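Local coordinates for protein Lon211 (Mycobacterium tuberculosis, PDB 6VBK) that probably recognises and binds substrate proteins, as the N-terminal domain of an ATP-dependent Lon protease, at residues V24-V29 against V79-V84; L67-P70 against R75-D78. All coordinates share one frame; numbering follows the deposited sequence.

Both interactions belong to the Lon N-terminal substrate-binding domain and meet on its mixed beta sheet, their centres about 11 Å apart. Interaction 2 lies at the connection between strands 65-70 and 79-88, which are antiparallel neighbours; interaction 1 sets the loop before strand 29-33 against the second of these strands, so along the chain it encloses interaction 2. Thr81 and Leu68 join them: Thr81 O lies 2.8 Å from Leu68 N, a probable backbone hydrogen bond, while Val24 CG1 packs 3.5 Å from Leu68 CD1. Helix 183-191 reaches both contacts, with Leu190 touching Thr81 in one and Pro70 in the other.

Interaction 1 (V24-V29 against V79-V84); sequences VLPGMV and VGTLGV
The carbonyl oxygen Val24 O accepts a hydrogen bond from the Thr81 hydroxyl, although the modelled separation between Val24 O and Thr81 OG1, 2.4 Å, is too short to be trusted as a length. Thr81 CB also stands only 3.0 Å from Val24 O, which suggests that loop and strand are modelled slightly too close together. Because OG1 stands anti to the carbonyl carbon of Thr81 (chi1 -60°), the methyl lies anti to the backbone N, and both branches reach the loop from strand 79-88. That methyl, CG2, also comes to 4.0 Å from Pro26 N, and the proline ring runs obliquely past the threonine side chain, its CD 4.0 Å from Thr81 OG1.

The loop is shaped by a type II beta turn from Leu25 to Met28, with proline and glycine at its two central positions and a bond of 3.1 Å from Met28 N to Leu25 O. The Met28 side chain folds back so that SD takes a weak hydrogen bond from Leu25 N, at 3.3 Å. From within the turn, Gly27 and Met28 make backbone hydrogen bonds to Gly102 of strand 96-112, and Leu25 packs on Val189 and Leu190 of helix 183-191. If the short separation reflects a real bond, the Thr81 hydroxyl ties the carbonyl of buried Val24 to strand 79-88, although no backbone hydrogen bond joins the two segments.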
ATOM      1  N   VAL B  24     -23.176  -3.746   5.527  1.00 58.50           N
ATOM      2  CA  VAL B  24     -22.789  -5.015   4.849  1.00 58.29           C
ATOM      3  C   VAL B  24     -21.425  -5.441   5.395  1.00 67.50           C
ATOM      4  O   VAL B  24     -20.441  -4.716   5.170  1.00 59.99           O
ATOM      5  CB  VAL B  24     -22.766  -4.855   3.319  1.00 50.90           C
ATOM      6  CG1 VAL B  24     -22.357  -6.145   2.631  1.00 55.05           C
ATOM      7  CG2 VAL B  24     -24.104  -4.369   2.790  1.00 53.11           C
ATOM      8  N   LEU B  25     -21.387  -6.564   6.113  1.00 53.37           N
ATOM      9  CA  LEU B  25     -20.148  -7.073   6.671  1.00 58.47           C
ATOM     10  C   LEU B  25     -19.544  -8.122   5.751  1.00 55.89           C
ATOM     11  O   LEU B  25     -20.236  -8.687   4.899  1.00 61.95           O
ATOM     12  CB  LEU B  25     -20.401  -7.676   8.058  1.00 66.95           C
ATOM     13  CG  LEU B  25     -20.912  -6.700   9.119  1.00 67.99           C
ATOM     14  CD1 LEU B  25     -21.182  -7.419  10.431  1.00 62.28           C
ATOM     15  CD2 LEU B  25     -19.921  -5.565   9.321  1.00 65.12           C
ATOM     16  N   PRO B  26     -18.242  -8.387   5.873  1.00 52.49           N
ATOM     17  CA  PRO B  26     -17.636  -9.455   5.068  1.00 46.66           C
ATOM     18  C   PRO B  26     -18.329 -10.788   5.309  1.00 52.04           C
ATOM     19  O   PRO B  26     -18.638 -11.155   6.444  1.00 51.37           O
ATOM     20  CB  PRO B  26     -16.182  -9.478   5.551  1.00 58.79           C
ATOM     21  CG  PRO B  26     -15.934  -8.086   6.028  1.00 49.03           C
ATOM     22  CD  PRO B  26     -17.231  -7.627   6.631  1.00 48.34           C
ATOM     23  N   GLY B  27     -18.583 -11.509   4.217  1.00 46.87           N
ATOM     24  CA  GLY B  27     -19.288 -12.770   4.277  1.00 48.94           C
ATOM     25  C   GLY B  27     -20.779 -12.683   4.034  1.00 54.74           C
ATOM     26  O   GLY B  27     -21.429 -13.728   3.907  1.00 53.28           O
ATOM     27  N   MET B  28     -21.343 -11.480   3.966  1.00 50.16           N
ATOM     28  CA  MET B  28     -22.769 -11.303   3.738  1.00 53.99           C
ATOM     29  C   MET B  28     -23.052 -11.089   2.257  1.00 45.47           C
ATOM     30  O   MET B  28     -22.202 -10.610   1.501  1.00 44.26           O
ATOM     31  CB  MET B  28     -23.306 -10.114   4.539  1.00 55.76           C
ATOM     32  CG  MET B  28     -23.237 -10.277   6.051  1.00 54.75           C
ATOM     33  SD  MET B  28     -23.706  -8.771   6.935  1.00 61.65           S
ATOM     34  CE  MET B  28     -25.374  -8.510   6.334  1.00 50.06           C
ATOM     35  N   VAL B  29     -24.266 -11.448   1.846  1.00 40.47           N
ATOM     36  CA  VAL B  29     -24.742 -11.209   0.489  1.00 47.56           C
ATOM     37  C   VAL B  29     -26.135 -10.604   0.591  1.00 57.75           C
ATOM     38  O   VAL B  29     -27.020 -11.174   1.242  1.00 49.80           O
ATOM     39  CB  VAL B  29     -24.746 -12.493  -0.364  1.00 49.77           C
ATOM     40  CG1 VAL B  29     -25.419 -13.644   0.371  1.00 46.92           C
ATOM     41  CG2 VAL B  29     -25.413 -12.240  -1.706  1.00 57.87           C
ATOM     42  N   VAL B  79     -14.176   2.568   8.011  1.00 83.35           N
ATOM     43  CA  VAL B  79     -13.945   1.285   7.363  1.00 65.74           C
ATOM     44  C   VAL B  79     -15.165   0.946   6.520  1.00 68.72           C
ATOM     45  O   VAL B  79     -16.302   1.058   6.992  1.00 73.86           O
ATOM     46  CB  VAL B  79     -13.664   0.167   8.387  1.00 62.67           C
ATOM     47  CG1 VAL B  79     -13.753  -1.202   7.727  1.00 65.96           C
ATOM     48  CG2 VAL B  79     -12.297   0.361   9.022  1.00 79.96           C
ATOM     49  N   GLY B  80     -14.929   0.552   5.269  1.00 65.49           N
ATOM     50  CA  GLY B  80     -15.965   0.040   4.403  1.00 66.16           C
ATOM     51  C   GLY B  80     -15.761  -1.443   4.140  1.00 71.66           C
ATOM     52  O   GLY B  80     -14.763  -2.045   4.533  1.00 54.78           O
ATOM     53  N   THR B  81     -16.741  -2.032   3.463  1.00 46.48           N
ATOM     54  CA  THR B  81     -16.690  -3.436   3.077  1.00 56.58           C
ATOM     55  C   THR B  81     -16.466  -3.525   1.575  1.00 48.81           C
ATOM     56  O   THR B  81     -17.262  -2.993   0.793  1.00 50.67           O
ATOM     57  CB  THR B  81     -17.973  -4.170   3.467  1.00 56.46           C
ATOM     58  OG1 THR B  81     -18.159  -4.093   4.885  1.00 57.70           O
ATOM     59  CG2 THR B  81     -17.892  -5.632   3.057  1.00 48.41           C
ATOM     60  N   LEU B  82     -15.378  -4.181   1.178  1.00 54.78           N
ATOM     61  CA  LEU B  82     -15.154  -4.472  -0.231  1.00 55.58           C
ATOM     62  C   LEU B  82     -16.276  -5.363  -0.745  1.00 57.63           C
ATOM     63  O   LEU B  82     -16.476  -6.474  -0.246  1.00 45.18           O
ATOM     64  CB  LEU B  82     -13.797  -5.148  -0.422  1.00 54.06           C
ATOM     65  CG  LEU B  82     -13.475  -5.668  -1.826  1.00 54.89           C
ATOM     66  CD1 LEU B  82     -13.576  -4.551  -2.851  1.00 54.11           C
ATOM     67  CD2 LEU B  82     -12.095  -6.312  -1.865  1.00 56.11           C
ATOM     68  N   GLY B  83     -17.015  -4.871  -1.727  1.00 46.26           N
ATOM     69  CA  GLY B  83     -18.170  -5.578  -2.259  1.00 40.24           C
ATOM     70  C   GLY B  83     -17.963  -5.967  -3.709  1.00 44.39           C
ATOM     71  O   GLY B  83     -17.425  -5.187  -4.497  1.00 48.34           O
ATOM     72  N   VAL B  84     -18.393  -7.177  -4.051  1.00 39.42           N
ATOM     73  CA  VAL B  84     -18.349  -7.680  -5.420  1.00 41.33           C
ATOM     74  C   VAL B  84     -19.779  -7.753  -5.934  1.00 39.09           C
ATOM     75  O   VAL B  84     -20.616  -8.464  -5.363  1.00 42.67           O
ATOM     76  CB  VAL B  84     -17.660  -9.051  -5.502  1.00 47.91           C
ATOM     77  CG1 VAL B  84     -17.863  -9.661  -6.877  1.00 51.08           C
ATOM     78  CG2 VAL B  84     -16.178  -8.918  -5.191  1.00 47.42           C
TER

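Interaction 2 (L67-P70 against R75-D78); sequences LLVP and RYAD
Residues 67-70 finish strand 65-70, and residues 75-78 come back past the end of that strand as an irregular, largely extended loop, with Pro70 and Ala77 the closest pair at 5.8 Å between CA atoms. The backbones are poorly joined here. The link from Ala77 N to Pro70 O is at best a weak hydrogen bond, 3.5 Å long and bent to 131° at the hydrogen, and the distorted geometry of the modelled Pro70 adds to the doubt. Arg75 enters the returning segment with left-handed backbone angles (phi 55°, psi 58°), whereas Tyr76 and Ala77 are extended and lead the chain towards strand 79-88.

Apolar groups carry most of the contact. The CG1 methyl of Val69, anti to its own nitrogen, lies in the plane of the Tyr76 ring and meets its edge, 3.7 Å from CD2; the two side chains cross at about a right angle. The same methyl reaches the tyrosine stem, with CG1 3.9 Å from Tyr76 CB, and sits 3.7 Å from Ala77 N, thus touching both the ring edge and the returning backbone. One residue on, the Ala77 methyl rests against the proline ring, its CB 3.8 Å from Pro70 CD.

Each half of the contact is continued by another part of the fold. Val16 of strand 9-19 touches both Val69 and Tyr76, and Ile187 of helix 183-191 touches both Pro70 and Ala77. At the outer end, Tyr76 OH makes a weak hydrogen bond with Arg71. The arrangement is that of a beta hairpin with a long connection, in which strands 65-70 and 79-88 pair antiparallel in the sheet and the loop between them folds back onto the end of the first strand.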
ATOM      1  N   LEU B  67     -17.057  -0.149  -2.756  1.00 54.28           N
ATOM      2  CA  LEU B  67     -16.786  -0.016  -1.330  1.00 48.26           C
ATOM      3  C   LEU B  67     -18.092   0.346  -0.633  1.00 59.04           C
ATOM      4  O   LEU B  67     -18.572   1.479  -0.747  1.00 58.65           O
ATOM      5  CB  LEU B  67     -15.706   1.031  -1.066  1.00 51.02           C
ATOM      6  CG  LEU B  67     -15.203   1.083   0.378  1.00 65.43           C
ATOM      7  CD1 LEU B  67     -14.693  -0.280   0.822  1.00 60.28           C
ATOM      8  CD2 LEU B  67     -14.122   2.139   0.536  1.00 62.63           C
ATOM      9  N   LEU B  68     -18.664  -0.620   0.080  1.00 49.09           N
ATOM     10  CA  LEU B  68     -19.924  -0.427   0.790  1.00 50.00           C
ATOM     11  C   LEU B  68     -19.634   0.265   2.116  1.00 54.85           C
ATOM     12  O   LEU B  68     -19.097  -0.353   3.042  1.00 56.11           O
ATOM     13  CB  LEU B  68     -20.617  -1.769   0.999  1.00 49.80           C
ATOM     14  CG  LEU B  68     -20.762  -2.623  -0.262  1.00 47.56           C
ATOM     15  CD1 LEU B  68     -21.046  -4.066   0.104  1.00 48.40           C
ATOM     16  CD2 LEU B  68     -21.856  -2.076  -1.168  1.00 51.76           C
ATOM     17  N   VAL B  69     -19.986   1.542   2.210  1.00 57.93           N
ATOM     18  CA  VAL B  69     -19.657   2.377   3.357  1.00 57.40           C
ATOM     19  C   VAL B  69     -20.953   2.813   4.032  1.00 67.54           C
ATOM     20  O   VAL B  69     -21.808   3.428   3.388  1.00 62.76           O
ATOM     21  CB  VAL B  69     -18.826   3.607   2.954  1.00 58.85           C
ATOM     22  CG1 VAL B  69     -18.344   4.346   4.195  1.00 65.93           C
ATOM     23  CG2 VAL B  69     -17.659   3.195   2.074  1.00 71.73           C
ATOM     24  N   PRO B  70     -21.176   2.536   5.437  1.00 73.62           N
ATOM     25  CA  PRO B  70     -22.355   2.825   6.620  1.00 88.58           C
ATOM     26  C   PRO B  70     -22.379   4.345   6.810  1.00100.42           C
ATOM     27  O   PRO B  70     -21.518   4.845   7.502  1.00117.09           O
ATOM     28  CB  PRO B  70     -21.878   2.071   7.860  1.00 92.02           C
ATOM     29  CG  PRO B  70     -20.943   1.047   7.290  1.00 81.76           C
ATOM     30  CD  PRO B  70     -20.178   1.807   6.227  1.00 83.27           C
ATOM     31  N   ARG B  75     -20.878  11.792   7.714  1.00120.28           N
ATOM     32  CA  ARG B  75     -19.963  11.068   8.638  1.00106.86           C
ATOM     33  C   ARG B  75     -19.786   9.601   8.216  1.00109.19           C
ATOM     34  O   ARG B  75     -20.100   8.709   9.022  1.00111.05           O
ATOM     35  CB  ARG B  75     -20.401  11.236  10.097  1.00113.89           C
ATOM     36  CG  ARG B  75     -20.225  12.645  10.649  1.00128.28           C
ATOM     37  CD  ARG B  75     -20.359  12.753  12.158  1.00142.73           C
ATOM     38  NE  ARG B  75     -21.678  12.390  12.667  1.00148.13           N
ATOM     39  CZ  ARG B  75     -22.709  13.225  12.757  1.00152.59           C
ATOM     40  NH1 ARG B  75     -23.873  12.799  13.220  1.00157.83           N
ATOM     41  NH2 ARG B  75     -22.572  14.484  12.384  1.00142.67           N
ATOM     42  N   TYR B  76     -19.318   9.372   6.983  1.00 90.34           N
ATOM     43  CA  TYR B  76     -19.005   8.015   6.452  1.00 91.60           C
ATOM     44  C   TYR B  76     -18.072   7.276   7.423  1.00 92.60           C
ATOM     45  O   TYR B  76     -17.106   7.888   7.926  1.00104.44           O
ATOM     46  CB  TYR B  76     -18.228   8.141   5.140  1.00 92.90           C
ATOM     47  CG  TYR B  76     -19.026   8.556   3.931  1.00 92.53           C
ATOM     48  CD1 TYR B  76     -19.428   9.868   3.752  1.00 95.09           C
ATOM     49  CD2 TYR B  76     -19.350   7.641   2.946  1.00 92.04           C
ATOM     50  CE1 TYR B  76     -20.148  10.254   2.633  1.00100.70           C
ATOM     51  CE2 TYR B  76     -20.069   8.009   1.821  1.00 92.19           C
ATOM     52  CZ  TYR B  76     -20.468   9.322   1.663  1.00 99.14           C
ATOM     53  OH  TYR B  76     -21.177   9.691   0.557  1.00106.67           O
ATOM     54  N   ALA B  77     -18.234   5.954   7.556  1.00 73.04           N
ATOM     55  CA  ALA B  77     -17.428   5.202   8.506  1.00 82.27           C
ATOM     56  C   ALA B  77     -15.975   5.136   8.042  1.00 79.92           C
ATOM     57  O   ALA B  77     -15.665   5.247   6.854  1.00 81.77           O
ATOM     58  CB  ALA B  77     -17.984   3.790   8.692  1.00 79.59           C
ATOM     59  N   ASP B  78     -15.071   4.958   9.009  1.00 92.13           N
ATOM     60  CA  ASP B  78     -13.649   4.861   8.699  1.00114.67           C
ATOM     61  C   ASP B  78     -13.283   3.555   8.008  1.00102.05           C
ATOM     62  O   ASP B  78     -12.177   3.449   7.464  1.00 99.35           O
ATOM     63  CB  ASP B  78     -12.824   5.026   9.978  1.00134.19           C
ATOM     64  CG  ASP B  78     -13.258   4.080  11.079  1.00146.63           C
ATOM     65  OD1 ASP B  78     -14.295   4.351  11.722  1.00150.01           O
ATOM     66  OD2 ASP B  78     -12.573   3.058  11.297  1.00150.37           O
TER